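Local coordinates for protein GlcNAc Inducible Gene 2, GIG2 (Candida albicans, PDB 6AKZ) that binds an iron(III) ion in a cupin-clan fold and is probably an oxygenase of the DUF1479 family, encoded by a gene that GlcNAc induces, at residues K48-I53 with R273-L278; Y60-D65 with K83-L88; K279-Y284 with P329-G334. One frame throughout, in Å; residues are numbered along the deposited sequence.

Interaction 1: residues K48-I53 with R273-L278; sequences KEFTEI and RVLPSL
The ring of Phe50 meets the segment 273-278 with one face and with part of its rim. Over that face stands Leu275, whose CD2 lies 3.7 Å above the Phe50 ring plane, displaced from the centre toward CZ and CE2; the methyl is 20° off the ring normal, a CH-pi contact in which the two side chains cross at about a right angle. At the edge, in the plane of the ring, Ser277 OG sits 3.5 Å from Phe50 CE1. The other flat group, the carboxylate of Glu49, uses a single oxygen across the contact: OE2 accepts a hydrogen bond from Ser277 OG and another from a water, 2.7 Å from OE2. That water also donates to Pro276 O, at 2.9 Å, and so bridges the glutamate to the backbone next to the serine. The modelled separation of Ser277 OG from Glu49 OE2 is very short and its exact length doubtful. With CG anti to the backbone N (chi1 175°) and the chain extended beyond it, Glu49 carries its carboxylate as far as Ser277. One turn further along helix 32-56, Ile53 and Pro276 reach toward each other tip to tip, Ile53 CD1 lying 4.0 Å from Pro276 CG. Pro276 is the centre of an inverse gamma turn, closed by the bond from Ser277 N to Leu275 O, and this tight bend joins helix 32-56 to the link between strand 272-274 and helix 278-287. The metal site is near: the side chain of Leu275 lies about 7 Å from that of the iron ligand His355. Chemically, the contact sets a carboxylate beside a largely apolar patch: a serine hydroxyl and a bridging water donate to the same oxygen, OE2, while Phe50, Leu275, Ile53 and Pro276 supply the apolar remainder.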
loop_
_atom_site.group_PDB
_atom_site.type_symbol
_atom_site.label_atom_id
_atom_site.label_comp_id
_atom_site.label_asym_id
_atom_site.label_seq_id
_atom_site.Cartn_x
_atom_site.Cartn_y
_atom_site.Cartn_z
ATOM N N LYS A 48 9.857 -13.479 -20.349
ATOM C CA LYS A 48 10.664 -12.478 -20.981
ATOM C C LYS A 48 11.003 -11.304 -20.038
ATOM O O LYS A 48 12.184 -10.969 -19.876
ATOM C CB LYS A 48 10.019 -11.897 -22.224
ATOM C CG LYS A 48 9.950 -12.811 -23.428
ATOM C CD LYS A 48 9.031 -12.269 -24.540
ATOM C CE LYS A 48 9.142 -10.769 -24.802
ATOM N NZ LYS A 48 10.504 -10.349 -25.273
ATOM N N GLU A 49 9.991 -10.745 -19.361
ATOM C CA GLU A 49 10.190 -9.457 -18.677
ATOM C C GLU A 49 10.884 -9.754 -17.347
ATOM O O GLU A 49 11.747 -8.968 -16.934
ATOM C CB GLU A 49 8.881 -8.746 -18.424
ATOM C CG GLU A 49 9.039 -7.455 -17.600
ATOM C CD GLU A 49 7.831 -6.526 -17.558
ATOM O OE1 GLU A 49 7.433 -6.042 -18.646
ATOM O OE2 GLU A 49 7.292 -6.222 -16.441
ATOM N N PHE A 50 10.550 -10.859 -16.685
ATOM C CA PHE A 50 11.116 -11.113 -15.328
ATOM C C PHE A 50 12.559 -11.588 -15.464
ATOM O O PHE A 50 13.370 -11.298 -14.591
ATOM C CB PHE A 50 10.333 -12.041 -14.402
ATOM C CG PHE A 50 8.973 -11.534 -13.975
ATOM C CD1 PHE A 50 8.427 -10.317 -14.440
ATOM C CD2 PHE A 50 8.239 -12.293 -13.080
ATOM C CE1 PHE A 50 7.160 -9.906 -14.049
ATOM C CE2 PHE A 50 6.998 -11.847 -12.640
ATOM C CZ PHE A 50 6.450 -10.659 -13.161
ATOM N N THR A 51 12.877 -12.246 -16.587
ATOM C CA THR A 51 14.242 -12.498 -16.932
ATOM C C THR A 51 15.016 -11.204 -17.045
ATOM O O THR A 51 16.150 -11.140 -16.510
ATOM C CB THR A 51 14.328 -13.362 -18.198
ATOM O OG1 THR A 51 13.796 -14.653 -17.933
ATOM C CG2 THR A 51 15.778 -13.511 -18.706
ATOM N N GLU A 52 14.510 -10.221 -17.802
ATOM C CA GLU A 52 15.208 -8.956 -17.966
ATOM C C GLU A 52 15.429 -8.303 -16.590
ATOM O O GLU A 52 16.479 -7.865 -16.285
ATOM C CB GLU A 52 14.483 -8.050 -18.954
ATOM C CG GLU A 52 15.081 -6.684 -19.064
ATOM C CD GLU A 52 14.391 -5.715 -20.032
ATOM O OE1 GLU A 52 14.413 -6.048 -21.235
ATOM O OE2 GLU A 52 14.000 -4.536 -19.659
ATOM N N ILE A 53 14.435 -8.371 -15.715
ATOM C CA ILE A 53 14.552 -7.739 -14.414
ATOM C C ILE A 53 15.698 -8.359 -13.652
ATOM O O ILE A 53 16.541 -7.681 -13.092
ATOM C CB ILE A 53 13.270 -7.838 -13.575
ATOM C CG1 ILE A 53 12.202 -6.999 -14.220
ATOM C CG2 ILE A 53 13.588 -7.441 -12.116
ATOM C CD1 ILE A 53 10.831 -7.119 -13.541
ATOM N N ARG A 273 12.750 -5.417 -0.816
ATOM C CA ARG A 273 12.800 -6.117 -2.082
ATOM C C ARG A 273 11.385 -6.002 -2.711
ATOM O O ARG A 273 10.409 -6.072 -2.037
ATOM C CB ARG A 273 13.222 -7.560 -1.922
ATOM C CG ARG A 273 14.593 -7.636 -1.303
ATOM C CD ARG A 273 15.008 -8.991 -0.873
ATOM N NE ARG A 273 14.719 -10.084 -1.763
ATOM C CZ ARG A 273 15.454 -10.440 -2.786
ATOM N NH1 ARG A 273 16.522 -9.739 -3.162
ATOM N NH2 ARG A 273 15.106 -11.483 -3.465
ATOM N N VAL A 274 11.367 -5.830 -4.018
ATOM C CA VAL A 274 10.143 -5.673 -4.728
ATOM C C VAL A 274 10.156 -6.478 -6.035
ATOM O O VAL A 274 11.232 -6.861 -6.503
ATOM C CB VAL A 274 9.959 -4.174 -5.146
ATOM C CG1 VAL A 274 9.755 -3.305 -3.932
ATOM C CG2 VAL A 274 11.165 -3.626 -5.922
ATOM N N LEU A 275 8.999 -6.680 -6.606
ATOM C CA LEU A 275 8.861 -7.234 -7.949
ATOM C C LEU A 275 8.348 -6.075 -8.775
ATOM O O LEU A 275 7.137 -5.848 -8.833
ATOM C CB LEU A 275 7.856 -8.381 -7.945
ATOM C CG LEU A 275 8.101 -9.445 -8.971
ATOM C CD1 LEU A 275 7.019 -10.527 -8.812
ATOM C CD2 LEU A 275 8.059 -8.825 -10.312
ATOM N N PRO A 276 9.236 -5.391 -9.516
ATOM C CA PRO A 276 8.880 -4.135 -10.107
ATOM C C PRO A 276 8.144 -4.276 -11.446
ATOM O O PRO A 276 8.589 -3.808 -12.531
ATOM C CB PRO A 276 10.247 -3.415 -10.182
ATOM C CG PRO A 276 11.168 -4.545 -10.561
ATOM C CD PRO A 276 10.709 -5.621 -9.583
ATOM N N SER A 277 7.050 -5.036 -11.438
ATOM C CA SER A 277 6.276 -5.178 -12.641
ATOM C C SER A 277 4.794 -5.295 -12.191
ATOM O O SER A 277 4.309 -6.366 -11.860
ATOM C CB SER A 277 6.712 -6.446 -13.404
ATOM O OG SER A 277 5.925 -6.652 -14.607
ATOM N N LEU A 278 4.056 -4.200 -12.270
ATOM C CA LEU A 278 2.784 -4.132 -11.566
ATOM C C LEU A 278 1.689 -4.941 -12.278
ATOM O O LEU A 278 1.005 -5.763 -11.660
ATOM C CB LEU A 278 2.404 -2.641 -11.351
ATOM C CG LEU A 278 1.110 -2.329 -10.673
ATOM C CD1 LEU A 278 1.047 -2.972 -9.302
ATOM C CD2 LEU A 278 1.047 -0.776 -10.526
HETATM O O HOH W 1 8.274 -3.889 -15.430
#

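Interaction 2: residues Y60-D65 with K83-L88; sequences YVPKCD and KQRGCL
Arg85 lays its side chain across Pro62 and then Tyr60. Its CB rests 3.9 Å from Pro62 CG, and CG, placed beside the backbone N and anti to the carbonyl carbon (chi1 -65°), comes up to Tyr60 CE1. The chain then runs extended, carrying CD and NE over the same ring atom, with CD 3.4 Å from Tyr60 CE1. At the tip the guanidinium lies flat on the phenol, the planes 4° apart and CZ 3.5 Å from the centroid of the Tyr60 ring, a cation-pi stack. NH1 lies above the middle of the ring and also donates to the carbonyl of the same residue, 2.8 Å from Tyr60 O, which it meets in the carbonyl plane on a lone pair. Arg85 NE turns instead to its neighbour in sequence, donating to Gln84 OE1 at 2.7 Å in a nearly straight bond (170°) from above the amide plane; NH2 adds a weak bond to the same oxygen. These bonds, with the stack, fix the rotation of the guanidinium. Beyond the arginine, Pro62 CD and Val61 CG1 pack against Cys87 SG, and Leu88 CD1 lies 4.0 Å from Pro62 CB. Pro62 CG sits 3.3 Å from Cys87 O, a buried carbonyl oxygen with no hydrogen-bond partner in the model. Leu88 CA makes a CA-H...O contact with Pro62 O. Backbone bonds of Met89 with Pro62, through its carbonyl, and with Cys64 carry the pairing onward. Strand 63-65, helix 76-85 and strand 87-91 thus form a beta-alpha-beta unit, its two parallel strands side by side at one margin of the main sheet of this cupin-clan fold.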
loop_
_atom_site.group_PDB
_atom_site.type_symbol
_atom_site.label_atom_id
_atom_site.label_comp_id
_atom_site.label_asym_id
_atom_site.label_seq_id
_atom_site.Cartn_x
_atom_site.Cartn_y
_atom_site.Cartn_z
ATOM N N TYR A 60 16.837 -1.381 -12.091
ATOM C CA TYR A 60 15.530 -1.486 -12.725
ATOM C C TYR A 60 14.471 -0.630 -11.998
ATOM O O TYR A 60 13.513 -0.165 -12.625
ATOM C CB TYR A 60 15.128 -2.935 -12.869
ATOM C CG TYR A 60 13.940 -3.210 -13.761
ATOM C CD1 TYR A 60 12.647 -3.103 -13.287
ATOM C CD2 TYR A 60 14.122 -3.505 -15.080
ATOM C CE1 TYR A 60 11.569 -3.354 -14.102
ATOM C CE2 TYR A 60 13.083 -3.783 -15.922
ATOM C CZ TYR A 60 11.826 -3.671 -15.473
ATOM O OH TYR A 60 10.826 -3.943 -16.332
ATOM N N VAL A 61 14.621 -0.374 -10.696
ATOM C CA VAL A 61 13.623 0.362 -9.991
ATOM C C VAL A 61 13.706 1.814 -10.387
ATOM O O VAL A 61 14.768 2.418 -10.323
ATOM C CB VAL A 61 13.874 0.285 -8.429
ATOM C CG1 VAL A 61 12.987 1.214 -7.660
ATOM C CG2 VAL A 61 13.711 -1.173 -8.025
ATOM N N PRO A 62 12.586 2.397 -10.793
ATOM C CA PRO A 62 12.594 3.826 -11.102
ATOM C C PRO A 62 13.143 4.708 -9.948
ATOM O O PRO A 62 12.822 4.520 -8.761
ATOM C CB PRO A 62 11.141 4.118 -11.363
ATOM C CG PRO A 62 10.542 2.810 -11.771
ATOM C CD PRO A 62 11.251 1.796 -10.930
ATOM N N LYS A 63 13.975 5.644 -10.312
ATOM C CA LYS A 63 14.574 6.514 -9.370
ATOM C C LYS A 63 14.688 7.904 -9.982
ATOM O O LYS A 63 14.945 8.044 -11.133
ATOM C CB LYS A 63 15.969 5.969 -9.052
ATOM C CG LYS A 63 16.690 6.641 -7.932
ATOM C CD LYS A 63 17.929 5.901 -7.460
ATOM C CE LYS A 63 19.193 6.275 -8.186
ATOM N NZ LYS A 63 20.254 5.339 -7.751
ATOM N N CYS A 64 14.491 8.920 -9.185
ATOM C CA CYS A 64 14.685 10.272 -9.635
ATOM C C CYS A 64 15.025 11.178 -8.492
ATOM O O CYS A 64 14.926 10.771 -7.368
ATOM C CB CYS A 64 13.503 10.789 -10.405
ATOM S SG CYS A 64 12.074 11.200 -9.405
ATOM N N ASP A 65 15.467 12.387 -8.803
ATOM C CA ASP A 65 15.794 13.378 -7.802
ATOM C C ASP A 65 14.633 14.306 -7.491
ATOM O O ASP A 65 13.892 14.631 -8.356
ATOM C CB ASP A 65 16.978 14.244 -8.173
ATOM C CG ASP A 65 17.609 14.896 -6.956
ATOM O OD1 ASP A 65 18.650 14.353 -6.581
ATOM O OD2 ASP A 65 17.107 15.911 -6.385
ATOM N N LYS A 83 4.332 3.926 -13.570
ATOM C CA LYS A 83 3.132 3.180 -13.810
ATOM C C LYS A 83 3.379 1.727 -14.241
ATOM O O LYS A 83 2.535 0.890 -13.998
ATOM C CB LYS A 83 2.211 3.880 -14.789
ATOM C CG LYS A 83 1.730 5.224 -14.250
ATOM C CD LYS A 83 0.516 5.711 -15.032
ATOM C CE LYS A 83 -0.176 6.807 -14.278
ATOM N NZ LYS A 83 -1.580 7.118 -14.739
ATOM N N GLN A 84 4.457 1.452 -14.979
ATOM C CA GLN A 84 4.831 0.093 -15.364
ATOM C C GLN A 84 5.371 -0.722 -14.193
ATOM O O GLN A 84 5.025 -1.909 -13.980
ATOM C CB GLN A 84 5.880 0.125 -16.522
ATOM C CG GLN A 84 6.439 -1.257 -16.885
ATOM C CD GLN A 84 7.828 -1.352 -17.603
ATOM O OE1 GLN A 84 8.757 -0.521 -17.494
ATOM N NE2 GLN A 84 7.942 -2.405 -18.343
ATOM N N ARG A 85 6.229 -0.102 -13.431
ATOM C CA ARG A 85 7.039 -0.844 -12.483
ATOM C C ARG A 85 6.509 -0.821 -11.058
ATOM O O ARG A 85 6.882 -1.696 -10.236
ATOM C CB ARG A 85 8.492 -0.352 -12.561
ATOM C CG ARG A 85 9.095 -0.674 -13.919
ATOM C CD ARG A 85 10.472 -0.161 -14.219
ATOM N NE ARG A 85 10.742 -0.400 -15.653
ATOM C CZ ARG A 85 11.960 -0.458 -16.143
ATOM N NH1 ARG A 85 13.020 -0.240 -15.349
ATOM N NH2 ARG A 85 12.134 -0.664 -17.445
ATOM N N GLY A 86 5.657 0.179 -10.787
ATOM C CA GLY A 86 4.871 0.255 -9.556
ATOM C C GLY A 86 5.631 0.666 -8.315
ATOM O O GLY A 86 5.157 0.478 -7.182
ATOM N N CYS A 87 6.867 1.163 -8.453
ATOM C CA CYS A 87 7.681 1.599 -7.306
ATOM C C CYS A 87 8.538 2.780 -7.832
ATOM O O CYS A 87 8.692 2.992 -9.049
ATOM C CB CYS A 87 8.558 0.450 -6.720
ATOM S SG CYS A 87 9.487 -0.392 -8.021
ATOM N N LEU A 88 9.010 3.552 -6.923
ATOM C CA LEU A 88 9.823 4.750 -7.187
ATOM C C LEU A 88 10.643 5.098 -5.968
ATOM O O LEU A 88 10.100 5.169 -4.872
ATOM C CB LEU A 88 8.891 5.917 -7.524
ATOM C CG LEU A 88 9.582 7.279 -7.778
ATOM C CD1 LEU A 88 10.516 7.266 -8.989
ATOM C CD2 LEU A 88 8.450 8.274 -8.076
#

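Interaction 3: residues K279-Y284 with P329-G334; sequences KLSMAY and PHLHQG
Tyr284 and His330 carry the polar part of this contact. Tyr284 OH and His330 ND1 are hydrogen-bonded at 2.7 Å, and either atom could be the donor. The hydroxyl lies at the edge of the imidazole, near its plane, and ND1 in turn lies near the plane of the phenol. The two side chains cross at about a right angle, while their ring planes stand at 59° with centroids 5.2 Å apart, an oblique pairing. Tyr284 CG is anti to the backbone N (chi1 -178°), which sets it on the side facing 329-334, where the CB also points. Pro329 CD comes within 3.4 Å of the hydroxyl oxygen, Tyr284 OH. Among the apolar contacts, Leu331 is the chief partner: its CD2 approaches Tyr284 CD2 to 3.6 Å, the two side chains meeting at a slant. The same leucine methyl reaches back to the helix backbone, 4.4 Å from Ser281 CA. Alongside the ring, His330 CB lies 3.5 Å from Tyr284 CE1. Around the contact, Trp39 of helix 32-56 meets the Tyr284 ring at about 20° between planes, Tyr303 touches His330, and Ser281 OG is taken up by Ser277 O one turn back. The whole joins helix 278-287 to the loop between strands 322-323 and 336-337, and the side chain of Leu331 is about 9 Å from that of the iron ligand His192. In chemical terms, a buried tyrosine packs its ring against Leu331 and Trp39 while its hydroxyl pairs with an imidazole nitrogen. If the hydroxyl donates, ND1 is unprotonated and a neutral His330 would carry its proton on NE2; if ND1 donates, it is protonated and the phenol oxygen accepts. The geometry allows both.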
loop_
_atom_site.group_PDB
_atom_site.type_symbol
_atom_site.label_atom_id
_atom_site.label_comp_id
_atom_site.label_asym_id
_atom_site.label_seq_id
_atom_site.Cartn_x
_atom_site.Cartn_y
_atom_site.Cartn_z
ATOM N N LYS A 279 1.501 -4.671 -13.571
ATOM C CA LYS A 279 0.495 -5.313 -14.350
ATOM C C LYS A 279 0.724 -6.795 -14.468
ATOM O O LYS A 279 -0.238 -7.559 -14.267
ATOM C CB LYS A 279 0.374 -4.708 -15.748
ATOM C CG LYS A 279 -0.809 -5.159 -16.576
ATOM C CD LYS A 279 -0.635 -4.673 -18.021
ATOM C CE LYS A 279 -0.954 -3.213 -18.179
ATOM N NZ LYS A 279 -0.592 -2.768 -19.542
ATOM N N LEU A 280 1.911 -7.238 -14.831
ATOM C CA LEU A 280 2.140 -8.683 -14.942
ATOM C C LEU A 280 1.950 -9.384 -13.623
ATOM O O LEU A 280 1.403 -10.512 -13.557
ATOM C CB LEU A 280 3.528 -8.973 -15.517
ATOM C CG LEU A 280 3.765 -8.590 -16.936
ATOM C CD1 LEU A 280 5.151 -8.948 -17.385
ATOM C CD2 LEU A 280 2.750 -9.182 -17.869
ATOM N N SER A 281 2.433 -8.760 -12.546
ATOM C CA SER A 281 2.222 -9.296 -11.223
ATOM C C SER A 281 0.741 -9.592 -10.876
ATOM O O SER A 281 0.402 -10.677 -10.420
ATOM C CB SER A 281 2.857 -8.444 -10.143
ATOM O OG SER A 281 4.290 -8.526 -10.113
ATOM N N MET A 282 -0.098 -8.599 -11.026
ATOM C CA MET A 282 -1.477 -8.762 -10.671
ATOM C C MET A 282 -2.284 -9.646 -11.648
ATOM O O MET A 282 -3.217 -10.291 -11.253
ATOM C CB MET A 282 -2.164 -7.414 -10.421
ATOM C CG MET A 282 -1.650 -6.661 -9.196
ATOM S SD MET A 282 -1.632 -7.643 -7.691
ATOM C CE MET A 282 -3.338 -8.125 -7.476
ATOM N N ALA A 283 -1.900 -9.680 -12.895
ATOM C CA ALA A 283 -2.550 -10.587 -13.857
ATOM C C ALA A 283 -2.265 -11.983 -13.337
ATOM O O ALA A 283 -3.134 -12.808 -13.289
ATOM C CB ALA A 283 -2.005 -10.357 -15.248
ATOM N N TYR A 284 -1.053 -12.263 -12.921
ATOM C CA TYR A 284 -0.670 -13.607 -12.504
ATOM C C TYR A 284 -1.325 -13.992 -11.190
ATOM O O TYR A 284 -1.948 -15.065 -11.060
ATOM C CB TYR A 284 0.847 -13.657 -12.334
ATOM C CG TYR A 284 1.376 -15.022 -11.955
ATOM C CD1 TYR A 284 1.658 -16.015 -12.915
ATOM C CD2 TYR A 284 1.610 -15.321 -10.609
ATOM C CE1 TYR A 284 2.164 -17.264 -12.512
ATOM C CE2 TYR A 284 2.113 -16.557 -10.227
ATOM C CZ TYR A 284 2.408 -17.503 -11.170
ATOM O OH TYR A 284 2.918 -18.717 -10.716
ATOM N N PRO A 329 5.226 -19.493 -8.103
ATOM C CA PRO A 329 6.679 -19.606 -8.444
ATOM C C PRO A 329 7.198 -18.778 -9.620
ATOM O O PRO A 329 8.386 -18.449 -9.628
ATOM C CB PRO A 329 6.857 -21.096 -8.772
ATOM C CG PRO A 329 5.495 -21.479 -9.306
ATOM C CD PRO A 329 4.506 -20.723 -8.448
ATOM N N HIS A 330 6.347 -18.399 -10.563
ATOM C CA HIS A 330 6.750 -17.611 -11.679
ATOM C C HIS A 330 7.099 -16.189 -11.257
ATOM O O HIS A 330 7.716 -15.495 -12.016
ATOM C CB HIS A 330 5.653 -17.512 -12.742
ATOM C CG HIS A 330 5.266 -18.831 -13.345
ATOM N ND1 HIS A 330 4.394 -19.703 -12.730
ATOM C CD2 HIS A 330 5.592 -19.400 -14.531
ATOM C CE1 HIS A 330 4.216 -20.764 -13.490
ATOM N NE2 HIS A 330 4.933 -20.616 -14.584
ATOM N N LEU A 331 6.663 -15.766 -10.082
ATOM C CA LEU A 331 7.024 -14.439 -9.593
ATOM C C LEU A 331 8.469 -14.335 -9.127
ATOM O O LEU A 331 9.034 -13.251 -9.141
ATOM C CB LEU A 331 6.067 -13.988 -8.464
ATOM C CG LEU A 331 4.587 -13.890 -8.805
ATOM C CD1 LEU A 331 3.870 -13.453 -7.535
ATOM C CD2 LEU A 331 4.254 -12.983 -10.003
ATOM N N HIS A 332 9.066 -15.437 -8.682
ATOM C CA HIS A 332 10.275 -15.340 -7.944
ATOM C C HIS A 332 11.456 -14.788 -8.737
ATOM O O HIS A 332 12.241 -14.053 -8.197
ATOM C CB HIS A 332 10.555 -16.633 -7.241
ATOM C CG HIS A 332 9.504 -16.939 -6.197
ATOM N ND1 HIS A 332 9.731 -17.745 -5.099
ATOM C CD2 HIS A 332 8.214 -16.515 -6.082
ATOM C CE1 HIS A 332 8.630 -17.821 -4.372
ATOM N NE2 HIS A 332 7.698 -17.075 -4.943
ATOM N N GLN A 333 11.477 -15.015 -10.035
ATOM C CA GLN A 333 12.562 -14.594 -10.877
ATOM C C GLN A 333 12.675 -13.056 -10.929
ATOM O O GLN A 333 13.731 -12.499 -11.169
ATOM C CB GLN A 333 12.251 -15.070 -12.283
ATOM C CG GLN A 333 13.332 -14.720 -13.267
ATOM C CD GLN A 333 13.140 -15.362 -14.629
ATOM O OE1 GLN A 333 12.019 -15.565 -15.122
ATOM N NE2 GLN A 333 14.243 -15.655 -15.245
ATOM N N GLY A 334 11.543 -12.421 -10.707
ATOM C CA GLY A 334 11.429 -10.998 -10.789
ATOM C C GLY A 334 11.786 -10.151 -9.590
ATOM O O GLY A 334 11.693 -8.901 -9.676
#

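From the N terminus, helix 32-56 supplies the first half of interaction 1, whose loop closes only some 220 residues later at 273-278. Within that long loop lies interaction 2, a short closure of 60-65 on 83-88. Interaction 3 follows in series, joining helix 278-287 to 329-334. None of the loops cross. Interactions 1 and 2 meet where Leu278 N probably bonds to Gln84 O and where Tyr60 packs on Ile53 and Pro276; interactions 1 and 3 meet through Phe50 with His330 and Leu275 with Leu331. Together they tie helix 32-56 to the margin of the main sheet, to strand 272-274 of the small sheet, and, through helix 278-287, to the 329-334 loop before strand 336-337.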